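Local coordinates for protein Two-component sensor histidine kinase (Nostoc sp., PDB 6OZB) that is a sensor histidine kinase of the cyanobacterial phytochromes that probably senses light through a GAF domain, here binding the bilin phycoerythrobilin, at residues R44-I54 / V65-P76. The protein carries 1 engineered substitution. Numbering follows the deposited sequence.
Sequences RALLGTDRVMI and VIAESIHENRLP. Engineered in segment 65-76: His71 (natural residue Tyr).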
loop_
_atom_site.group_PDB
_atom_site.type_symbol
_atom_site.label_atom_id
_atom_site.label_comp_id
_atom_site.label_asym_id
_atom_site.label_seq_id
_atom_site.Cartn_x
_atom_site.Cartn_y
_atom_site.Cartn_z
ATOM N N ARG C 44 17.367 20.542 7.937
ATOM C CA ARG C 44 16.903 19.834 9.128
ATOM C C ARG C 44 15.865 20.672 9.831
ATOM O O ARG C 44 14.850 20.165 10.293
ATOM C CB ARG C 44 18.060 19.519 10.080
ATOM C CG ARG C 44 17.716 18.444 11.116
ATOM C CD ARG C 44 18.260 18.770 12.504
ATOM N NE ARG C 44 17.697 20.018 12.997
ATOM C CZ ARG C 44 16.493 20.165 13.546
ATOM N NH1 ARG C 44 15.648 19.142 13.688
ATOM N NH2 ARG C 44 16.128 21.373 13.957
ATOM N N ALA C 45 16.120 21.975 9.898
ATOM C CA ALA C 45 15.198 22.872 10.552
ATOM C C ALA C 45 13.855 22.856 9.834
ATOM O O ALA C 45 12.804 22.901 10.463
ATOM C CB ALA C 45 15.770 24.266 10.595
ATOM N N LEU C 46 13.888 22.781 8.509
ATOM C CA LEU C 46 12.654 22.733 7.722
ATOM C C LEU C 46 11.852 21.470 7.979
ATOM O O LEU C 46 10.655 21.526 8.184
ATOM C CB LEU C 46 12.969 22.839 6.227
ATOM C CG LEU C 46 11.777 22.728 5.277
ATOM C CD1 LEU C 46 10.868 23.907 5.421
ATOM C CD2 LEU C 46 12.296 22.643 3.861
ATOM N N LEU C 47 12.514 20.324 7.959
ATOM C CA LEU C 47 11.826 19.046 8.087
ATOM C C LEU C 47 11.544 18.674 9.531
ATOM O O LEU C 47 10.593 17.951 9.815
ATOM C CB LEU C 47 12.654 17.948 7.432
ATOM C CG LEU C 47 13.027 18.109 5.976
ATOM C CD1 LEU C 47 13.969 17.012 5.611
ATOM C CD2 LEU C 47 11.791 18.057 5.108
ATOM N N GLY C 48 12.374 19.181 10.442
ATOM C CA GLY C 48 12.159 18.994 11.865
ATOM C C GLY C 48 12.567 17.637 12.417
ATOM O O GLY C 48 12.236 17.281 13.551
ATOM N N THR C 49 13.311 16.889 11.630
ATOM C CA THR C 49 13.699 15.539 11.996
ATOM C C THR C 49 15.010 15.526 12.776
ATOM O O THR C 49 15.754 16.519 12.775
ATOM C CB THR C 49 13.844 14.707 10.750
ATOM O OG1 THR C 49 14.667 15.433 9.842
ATOM C CG2 THR C 49 12.482 14.452 10.128
ATOM N N ASP C 50 15.320 14.393 13.403
ATOM C CA ASP C 50 16.455 14.329 14.320
ATOM C C ASP C 50 17.809 14.390 13.636
ATOM O O ASP C 50 18.751 14.849 14.243
ATOM C CB ASP C 50 16.418 13.055 15.152
ATOM C CG ASP C 50 15.254 12.997 16.138
ATOM O OD1 ASP C 50 14.841 14.047 16.692
ATOM O OD2 ASP C 50 14.769 11.853 16.369
ATOM N N ARG C 51 17.909 13.883 12.401
ATOM C CA ARG C 51 19.204 13.792 11.708
ATOM C C ARG C 51 18.977 13.868 10.210
ATOM O O ARG C 51 18.224 13.067 9.659
ATOM C CB ARG C 51 19.935 12.489 12.094
ATOM C CG ARG C 51 21.286 12.230 11.376
ATOM C CD ARG C 51 22.089 11.082 12.013
ATOM N NE ARG C 51 21.449 9.779 11.815
ATOM C CZ ARG C 51 21.735 8.678 12.498
ATOM N NH1 ARG C 51 22.656 8.681 13.455
ATOM N NH2 ARG C 51 21.069 7.560 12.237
ATOM N N VAL C 52 19.597 14.865 9.569
ATOM C CA VAL C 52 19.579 15.004 8.113
ATOM C C VAL C 52 21.020 14.938 7.652
ATOM O O VAL C 52 21.892 15.537 8.267
ATOM C CB VAL C 52 18.918 16.305 7.664
ATOM C CG1 VAL C 52 19.069 16.537 6.168
ATOM C CG2 VAL C 52 17.446 16.265 8.037
ATOM N N MET C 53 21.262 14.173 6.593
ATOM C CA MET C 53 22.614 13.960 6.064
ATOM C C MET C 53 22.629 14.087 4.560
ATOM O O MET C 53 21.624 13.822 3.905
ATOM C CB MET C 53 23.121 12.587 6.452
ATOM C CG MET C 53 23.125 12.349 7.936
ATOM S SD MET C 53 23.514 10.638 8.296
ATOM C CE MET C 53 22.072 9.857 7.634
ATOM N N ILE C 54 23.774 14.493 4.017
ATOM C CA ILE C 54 24.006 14.341 2.594
ATOM C C ILE C 54 25.110 13.298 2.437
ATOM O O ILE C 54 26.163 13.355 3.094
ATOM C CB ILE C 54 24.340 15.686 1.935
ATOM C CG1 ILE C 54 23.073 16.545 1.975
ATOM C CG2 ILE C 54 24.841 15.470 0.496
ATOM C CD1 ILE C 54 23.158 17.840 1.297
ATOM N N VAL C 65 29.178 9.963 4.331
ATOM C CA VAL C 65 28.381 11.045 4.855
ATOM C C VAL C 65 29.266 12.283 4.875
ATOM O O VAL C 65 30.247 12.339 5.613
ATOM C CB VAL C 65 27.819 10.713 6.260
ATOM C CG1 VAL C 65 27.049 11.884 6.818
ATOM C CG2 VAL C 65 26.935 9.490 6.209
ATOM N N ILE C 66 28.954 13.261 4.026
ATOM C CA ILE C 66 29.823 14.438 3.896
ATOM C C ILE C 66 29.241 15.664 4.568
ATOM O O ILE C 66 29.924 16.668 4.707
ATOM C CB ILE C 66 30.142 14.763 2.424
ATOM C CG1 ILE C 66 28.880 14.961 1.594
ATOM C CG2 ILE C 66 31.004 13.654 1.853
ATOM C CD1 ILE C 66 29.137 15.758 0.295
ATOM N N ALA C 67 27.969 15.600 4.962
ATOM C CA ALA C 67 27.358 16.675 5.747
ATOM C C ALA C 67 26.230 16.120 6.604
ATOM O O ALA C 67 25.544 15.171 6.203
ATOM C CB ALA C 67 26.844 17.773 4.844
ATOM N N GLU C 68 26.021 16.743 7.758
ATOM C CA GLU C 68 25.087 16.233 8.740
ATOM C C GLU C 68 24.638 17.336 9.700
ATOM O O GLU C 68 25.445 18.176 10.136
ATOM C CB GLU C 68 25.747 15.095 9.492
ATOM C CG GLU C 68 24.972 14.538 10.668
ATOM C CD GLU C 68 25.767 13.489 11.372
ATOM O OE1 GLU C 68 25.387 12.303 11.283
ATOM O OE2 GLU C 68 26.797 13.852 11.988
ATOM N N SER C 69 23.346 17.339 10.012
ATOM C CA SER C 69 22.815 18.190 11.061
ATOM C C SER C 69 21.889 17.378 11.952
ATOM O O SER C 69 20.996 16.676 11.483
ATOM C CB SER C 69 22.115 19.423 10.445
ATOM O OG SER C 69 21.546 20.264 11.430
ATOM N N ILE C 70 22.162 17.439 13.246
ATOM C CA ILE C 70 21.427 16.684 14.234
ATOM C C ILE C 70 20.815 17.620 15.263
ATOM O O ILE C 70 21.427 18.592 15.675
ATOM C CB ILE C 70 22.340 15.647 14.922
ATOM C CG1 ILE C 70 22.722 14.580 13.881
ATOM C CG2 ILE C 70 21.647 15.011 16.156
ATOM C CD1 ILE C 70 23.761 13.581 14.374
ATOM N N HIS C 71 19.602 17.300 15.680
ATOM C CA HIS C 71 18.900 18.051 16.707
ATOM C C HIS C 71 19.277 17.575 18.109
ATOM O O HIS C 71 18.961 16.464 18.464
ATOM C CB HIS C 71 17.389 17.878 16.532
ATOM C CG HIS C 71 16.564 18.751 17.423
ATOM N ND1 HIS C 71 16.680 20.125 17.449
ATOM C CD2 HIS C 71 15.641 18.434 18.359
ATOM C CE1 HIS C 71 15.827 20.616 18.332
ATOM N NE2 HIS C 71 15.188 19.610 18.900
ATOM N N GLU C 72 19.931 18.424 18.893
ATOM C CA GLU C 72 20.176 18.160 20.318
ATOM C C GLU C 72 20.844 16.811 20.575
ATOM O O GLU C 72 20.482 16.107 21.518
ATOM C CB GLU C 72 18.855 18.261 21.097
ATOM C CG GLU C 72 18.355 19.703 21.105
ATOM C CD GLU C 72 17.013 19.854 21.764
ATOM O OE1 GLU C 72 16.319 18.834 21.956
ATOM O OE2 GLU C 72 16.653 21.003 22.081
ATOM N N ASN C 73 21.819 16.468 19.732
ATOM C CA ASN C 73 22.564 15.214 19.891
ATOM C C ASN C 73 21.648 14.023 20.026
ATOM O O ASN C 73 21.965 13.075 20.735
ATOM C CB ASN C 73 23.509 15.272 21.101
ATOM C CG ASN C 73 24.557 16.340 20.954
ATOM O OD1 ASN C 73 25.276 16.380 19.950
ATOM N ND2 ASN C 73 24.650 17.216 21.931
ATOM N N ARG C 74 20.502 14.040 19.365
ATOM C CA ARG C 74 19.525 13.007 19.674
ATOM C C ARG C 74 19.958 11.658 19.146
ATOM O O ARG C 74 19.679 10.636 19.774
ATOM C CB ARG C 74 18.158 13.331 19.057
ATOM C CG ARG C 74 17.131 12.198 19.189
ATOM C CD ARG C 74 16.696 11.954 20.653
ATOM N NE ARG C 74 15.768 10.818 20.793
ATOM C CZ ARG C 74 16.122 9.535 20.820
ATOM N NH1 ARG C 74 17.399 9.185 20.720
ATOM N NH2 ARG C 74 15.197 8.597 20.948
ATOM N N LEU C 75 20.709 11.668 18.049
ATOM C CA LEU C 75 21.286 10.443 17.494
ATOM C C LEU C 75 22.766 10.676 17.283
ATOM O O LEU C 75 23.191 11.821 17.192
ATOM C CB LEU C 75 20.607 10.077 16.181
ATOM C CG LEU C 75 19.183 9.524 16.310
ATOM C CD1 LEU C 75 18.581 9.334 14.904
ATOM C CD2 LEU C 75 19.134 8.223 17.081
ATOM N N PRO C 76 23.567 9.607 17.253
ATOM C CA PRO C 76 25.005 9.799 17.066
ATOM C C PRO C 76 25.347 10.361 15.710
ATOM O O PRO C 76 24.601 10.239 14.746
ATOM C CB PRO C 76 25.580 8.378 17.201
ATOM C CG PRO C 76 24.535 7.594 17.850
ATOM C CD PRO C 76 23.227 8.190 17.474
HETATM O O HOH W 1 19.239 22.390 12.000
#
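With CG anti to the backbone N (chi1 177°) and a single bend at chi3, Arg51 runs beside Ile70, its CG 3.7 Å from Ile70 CG1, before its guanidinium reaches Leu75 and Pro76. The pair belongs to the antiparallel beta hairpin of strands 51-57 and 63-70 of the GAF domain, and illustrates how a strand arginine can tie down the loop after its partner strand. Arg51 NH1 donates to Pro76 O at 2.8 Å, within the guanidinium plane, while Leu75 CD1 sits over the centre of one face; Arg51 NH2 is taken by His169. Val52 and Ser69 form a hydrogen-bonded pair with two nearly straight bonds, whereas Ile66 and Ala67 both face Ile54 in a classic beta bulge: Ile54 O takes a bond from Ile66 N and a weak one from Ala67 N. On the face shared with Arg51, Met53 lies alongside Glu68 and touches phycoerythrobilin; the Glu68 carboxylate turns to Ser77 and Leu78. On the face of Val52 and Ser69, Arg44 from the last turn of helix 32-47 lays CD against Ser69 O, and its NH1 binds Thr49 O at 2.8 Å. The CB of the engineered His71 rests over one guanidinium face of Arg44, and a water joins Arg44 NE, 3.0 Å away, to Ser69 OG.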